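Local coordinates for hypothetical conserved protein (Geobacillus kaustophilus, PDB 2QYH), which is of unknown function but belongs to the haloacid dehalogenase-like hydrolases and may be a magnesium-binding phosphatase, at residues I41-P47 against S61-N66; F65-Y69 against I143-L147. The contacts are given in a common frame with arbitrary orientation. Residue numbers count along the deposited sequence, not the author numbering.

Contact 1 (I41-P47 against S61-N66); sequences IATGRAP and SFVSFN
Two neighbouring parallel strands, 38-42 and 62-64, run out here into loops that stay in contact. Ile-41 pairs with Phe-62 and Ala-42 with Val-63, both at CA-CA 4.6 Å; Val-63 N donates to Ile-41 O (2.8 Å) and Thr-43 N to Val-63 O (2.8 Å). Ile-41 (chi1 m) lies beside Phe-62 (chi1 p), CB to CB 4.1 Å. Beyond the strand, Thr-43 OG1 accepts from Arg-45 N (3.1 Å), an ST turn; Arg-45 O then accepts a hydrogen bond from Phe-65 N (2.8 Å). Phe-65, in left-handed backbone conformation with chi1 m, receives Ala-46 CA over its ring face, 3.8 Å from the centroid (CH-pi). Pro-47 follows, its CD 3.3 Å from Phe-65 CE2 and its CG 4.0 Å from Phe-62 CE2. Strand 38-42, helix 51-57 and strand 62-64 form a beta-alpha-beta unit, as in the Rossmann-like core of HAD proteins. Helix 184-195 packs on Ala-42 and Val-63, Phe-50 on Ile-41 and Phe-62, while strands 5-8 and 69-72 continue the sheet on either side.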
# COMPACT_ATOMS: atom_id res chain seq x y z
N ILE D 41 11.05 -10.11 1.35
CA ILE D 41 11.39 -8.82 1.92
C ILE D 41 11.74 -9.04 3.39
O ILE D 41 11.15 -9.88 4.05
CB ILE D 41 10.18 -7.87 1.83
CG1 ILE D 41 9.99 -7.41 0.38
CG2 ILE D 41 10.38 -6.69 2.79
CD1 ILE D 41 8.75 -6.53 0.15
N ALA D 42 12.73 -8.31 3.89
CA ALA D 42 13.11 -8.42 5.30
C ALA D 42 13.06 -7.00 5.82
O ALA D 42 13.80 -6.13 5.35
CB ALA D 42 14.51 -8.98 5.45
N THR D 43 12.19 -6.75 6.79
CA THR D 43 12.03 -5.40 7.31
C THR D 43 11.57 -5.36 8.76
O THR D 43 11.13 -6.36 9.32
CB THR D 43 11.00 -4.63 6.45
OG1 THR D 43 10.86 -3.29 6.93
CG2 THR D 43 9.64 -5.32 6.52
N GLY D 44 11.68 -4.19 9.37
CA GLY D 44 11.25 -4.03 10.74
C GLY D 44 9.79 -3.62 10.78
O GLY D 44 9.16 -3.59 11.84
N ARG D 45 9.25 -3.30 9.60
CA ARG D 45 7.86 -2.87 9.48
C ARG D 45 6.83 -3.95 9.74
O ARG D 45 7.14 -5.15 9.76
CB ARG D 45 7.61 -2.32 8.07
CG ARG D 45 8.51 -1.20 7.68
CD ARG D 45 8.13 -0.71 6.31
NE ARG D 45 9.01 0.35 5.84
CZ ARG D 45 8.82 1.03 4.71
NH1 ARG D 45 7.77 0.77 3.94
NH2 ARG D 45 9.67 1.98 4.37
N ALA D 46 5.59 -3.51 9.94
CA ALA D 46 4.47 -4.40 10.18
C ALA D 46 3.98 -4.84 8.80
O ALA D 46 4.08 -4.09 7.83
CB ALA D 46 3.36 -3.66 10.90
N PRO D 47 3.46 -6.06 8.69
CA PRO D 47 2.97 -6.51 7.38
C PRO D 47 2.12 -5.47 6.65
O PRO D 47 2.36 -5.16 5.48
CB PRO D 47 2.19 -7.77 7.73
CG PRO D 47 3.00 -8.34 8.86
CD PRO D 47 3.32 -7.12 9.71
N SER D 61 6.34 -13.57 0.53
CA SER D 61 7.20 -14.19 1.53
C SER D 61 7.96 -13.04 2.16
O SER D 61 8.40 -12.14 1.46
CB SER D 61 8.18 -15.16 0.90
OG SER D 61 7.49 -16.23 0.31
N PHE D 62 8.12 -13.07 3.48
CA PHE D 62 8.83 -11.99 4.13
C PHE D 62 9.11 -12.20 5.61
O PHE D 62 8.53 -13.07 6.26
CB PHE D 62 8.05 -10.68 3.97
CG PHE D 62 6.61 -10.76 4.45
CD1 PHE D 62 5.57 -11.04 3.55
CD2 PHE D 62 6.29 -10.56 5.79
CE1 PHE D 62 4.24 -11.11 3.98
CE2 PHE D 62 4.95 -10.64 6.23
CZ PHE D 62 3.93 -10.91 5.32
N VAL D 63 10.02 -11.38 6.11
CA VAL D 63 10.40 -11.36 7.51
C VAL D 63 9.99 -9.95 7.92
O VAL D 63 10.60 -8.97 7.48
CB VAL D 63 11.93 -11.48 7.71
CG1 VAL D 63 12.28 -11.21 9.18
CG2 VAL D 63 12.41 -12.86 7.31
N SER D 64 8.94 -9.83 8.73
CA SER D 64 8.48 -8.53 9.18
C SER D 64 8.66 -8.40 10.69
O SER D 64 9.05 -9.35 11.36
CB SER D 64 7.01 -8.33 8.81
OG SER D 64 6.18 -9.23 9.52
N PHE D 65 8.37 -7.21 11.22
CA PHE D 65 8.50 -6.95 12.66
C PHE D 65 9.86 -7.37 13.20
O PHE D 65 9.95 -8.02 14.24
CB PHE D 65 7.40 -7.69 13.45
CG PHE D 65 6.03 -7.06 13.36
CD1 PHE D 65 5.83 -5.72 13.70
CD2 PHE D 65 4.93 -7.83 13.00
CE1 PHE D 65 4.55 -5.16 13.70
CE2 PHE D 65 3.64 -7.28 13.00
CZ PHE D 65 3.45 -5.94 13.35
N ASN D 66 10.93 -7.00 12.50
CA ASN D 66 12.29 -7.34 12.92
C ASN D 66 12.44 -8.80 13.33
O ASN D 66 13.09 -9.10 14.32
CB ASN D 66 12.75 -6.47 14.09
CG ASN D 66 12.78 -5.00 13.75
OD1 ASN D 66 11.78 -4.30 13.91
ND2 ASN D 66 13.92 -4.52 13.26

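Contact 2 (F65-Y69 against I143-L147)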
# COMPACT_ATOMS: atom_id res chain seq x y z
N PHE D 65 8.37 -7.21 11.22
CA PHE D 65 8.50 -6.95 12.66
C PHE D 65 9.86 -7.37 13.20
O PHE D 65 9.95 -8.02 14.24
CB PHE D 65 7.40 -7.69 13.45
CG PHE D 65 6.03 -7.06 13.36
CD1 PHE D 65 5.83 -5.72 13.70
CD2 PHE D 65 4.93 -7.83 13.00
CE1 PHE D 65 4.55 -5.16 13.70
CE2 PHE D 65 3.64 -7.28 13.00
CZ PHE D 65 3.45 -5.94 13.35
N ASN D 66 10.93 -7.00 12.50
CA ASN D 66 12.29 -7.34 12.92
C ASN D 66 12.44 -8.80 13.33
O ASN D 66 13.09 -9.10 14.32
CB ASN D 66 12.75 -6.47 14.09
CG ASN D 66 12.78 -5.00 13.75
OD1 ASN D 66 11.78 -4.30 13.91
ND2 ASN D 66 13.92 -4.52 13.26
N GLY D 67 11.80 -9.70 12.58
CA GLY D 67 11.91 -11.11 12.85
C GLY D 67 10.80 -11.80 13.63
O GLY D 67 10.77 -13.02 13.69
N GLN D 68 9.88 -11.04 14.21
CA GLN D 68 8.81 -11.64 15.01
C GLN D 68 7.60 -12.20 14.27
O GLN D 68 6.75 -12.84 14.89
CB GLN D 68 8.35 -10.65 16.07
CG GLN D 68 9.23 -10.68 17.31
CD GLN D 68 10.70 -10.56 16.97
OE1 GLN D 68 11.19 -9.48 16.66
NE2 GLN D 68 11.40 -11.68 17.01
N TYR D 69 7.54 -11.98 12.96
CA TYR D 69 6.44 -12.49 12.14
C TYR D 69 7.00 -12.78 10.75
O TYR D 69 7.30 -11.86 9.98
CB TYR D 69 5.33 -11.44 12.04
CG TYR D 69 4.04 -11.96 11.44
CD1 TYR D 69 3.23 -12.85 12.14
CD2 TYR D 69 3.64 -11.56 10.17
CE1 TYR D 69 2.04 -13.33 11.58
CE2 TYR D 69 2.46 -12.02 9.61
CZ TYR D 69 1.66 -12.91 10.31
OH TYR D 69 0.50 -13.37 9.73
N ILE D 143 0.53 -9.51 20.01
CA ILE D 143 1.22 -8.30 19.60
C ILE D 143 2.63 -8.73 19.25
O ILE D 143 3.26 -9.47 20.00
CB ILE D 143 1.24 -7.28 20.74
CG1 ILE D 143 -0.19 -6.93 21.13
CG2 ILE D 143 2.01 -6.04 20.33
CD1 ILE D 143 -1.05 -6.48 19.98
N TYR D 144 3.14 -8.27 18.11
CA TYR D 144 4.48 -8.66 17.70
C TYR D 144 5.51 -7.57 17.92
O TYR D 144 6.72 -7.82 17.90
CB TYR D 144 4.49 -9.08 16.23
CG TYR D 144 3.61 -10.28 15.97
CD1 TYR D 144 2.35 -10.14 15.39
CD2 TYR D 144 4.03 -11.56 16.35
CE1 TYR D 144 1.52 -11.24 15.20
CE2 TYR D 144 3.20 -12.67 16.16
CZ TYR D 144 1.95 -12.50 15.59
OH TYR D 144 1.14 -13.60 15.41
N GLN D 145 5.02 -6.36 18.14
CA GLN D 145 5.91 -5.23 18.34
C GLN D 145 5.05 -4.09 18.86
O GLN D 145 3.84 -4.05 18.61
CB GLN D 145 6.56 -4.86 17.01
CG GLN D 145 7.64 -3.81 17.09
CD GLN D 145 8.42 -3.70 15.79
OE1 GLN D 145 9.03 -4.68 15.34
NE2 GLN D 145 8.40 -2.52 15.17
N ALA D 146 5.66 -3.17 19.60
CA ALA D 146 4.91 -2.05 20.14
C ALA D 146 5.73 -0.79 20.00
O ALA D 146 6.91 -0.83 19.64
CB ALA D 146 4.55 -2.30 21.60
N LEU D 147 5.08 0.34 20.28
CA LEU D 147 5.72 1.64 20.21
C LEU D 147 5.54 2.36 21.52
O LEU D 147 4.42 2.45 22.05
CB LEU D 147 5.11 2.46 19.07
CG LEU D 147 5.38 1.99 17.64
CD1 LEU D 147 4.44 2.71 16.70
CD2 LEU D 147 6.84 2.28 17.27
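This is a buried, largely aromatic packing contact between the two sheets of the chain: the turn joining strands 62-64 and 69-72 of the mixed sheet meets the start of strand 145-148 in the antiparallel one. Tyr-144 gives up the most surface. Its CB lies over the face of the Phe-65 ring, 3.9 Å from the centroid in a CH-pi contact and 3.5 Å from Phe-65 CD2. The rings of Phe-65 and Tyr-144 are tilted by 29° but slid apart, with centroids 5.8 Å from each other, so they hardly overlap. Tyr-69 completes the cluster, its CD1 over the face of the Tyr-144 ring and 3.7 Å from Tyr-144 CZ. Gln-145 lays its CB 3.5 Å from Phe-65 CD1, and Gln-68 O comes within 3.3 Å of Tyr-144 CD2. Gln-68 N bonds back to Phe-65 O (3.0 Å); with left-handed Asn-66 and then Gly-67 at phi 98°, psi -10°, the turn fits type I'. Across the cap sheet, Tyr-144 and Gln-145 together face Met-104 in a classic beta bulge, and both direct their CA-CB bonds at the turn. An antiparallel cap sheet set over the C-terminal ends of the parallel strands of a Rossmann-like core is the architecture of the Cof-type HAD hydrolases, to which this protein's family assignment points.

In the fold
Contact 1 and contact 2 have centres 9 Å apart and share Phe-65 and Asn-66. The Phe-65 ring is sandwiched, Ala-46 CA of contact 1 on one face and Tyr-144 CB of contact 2 on the other. Ser-64 N to Tyr-69 O, 2.9 Å and probably a hydrogen bond, closes the hairpin that joins them, and Pro-47 CG reaches Tyr-69 CD2 at 3.5 Å. The presumed active site adjoins contact 1: Arg-45 forms a salt bridge with Asp-11 of a DxDxT sequence like the HAD catalytic motif. A glycerol, probably from the crystallisation liquor, is about 3 Å from the Arg-45 side chain, and glycerol is also found about 4 Å from that of Gln-145 (nearest atoms); such molecules may mark a pocket between core and cap.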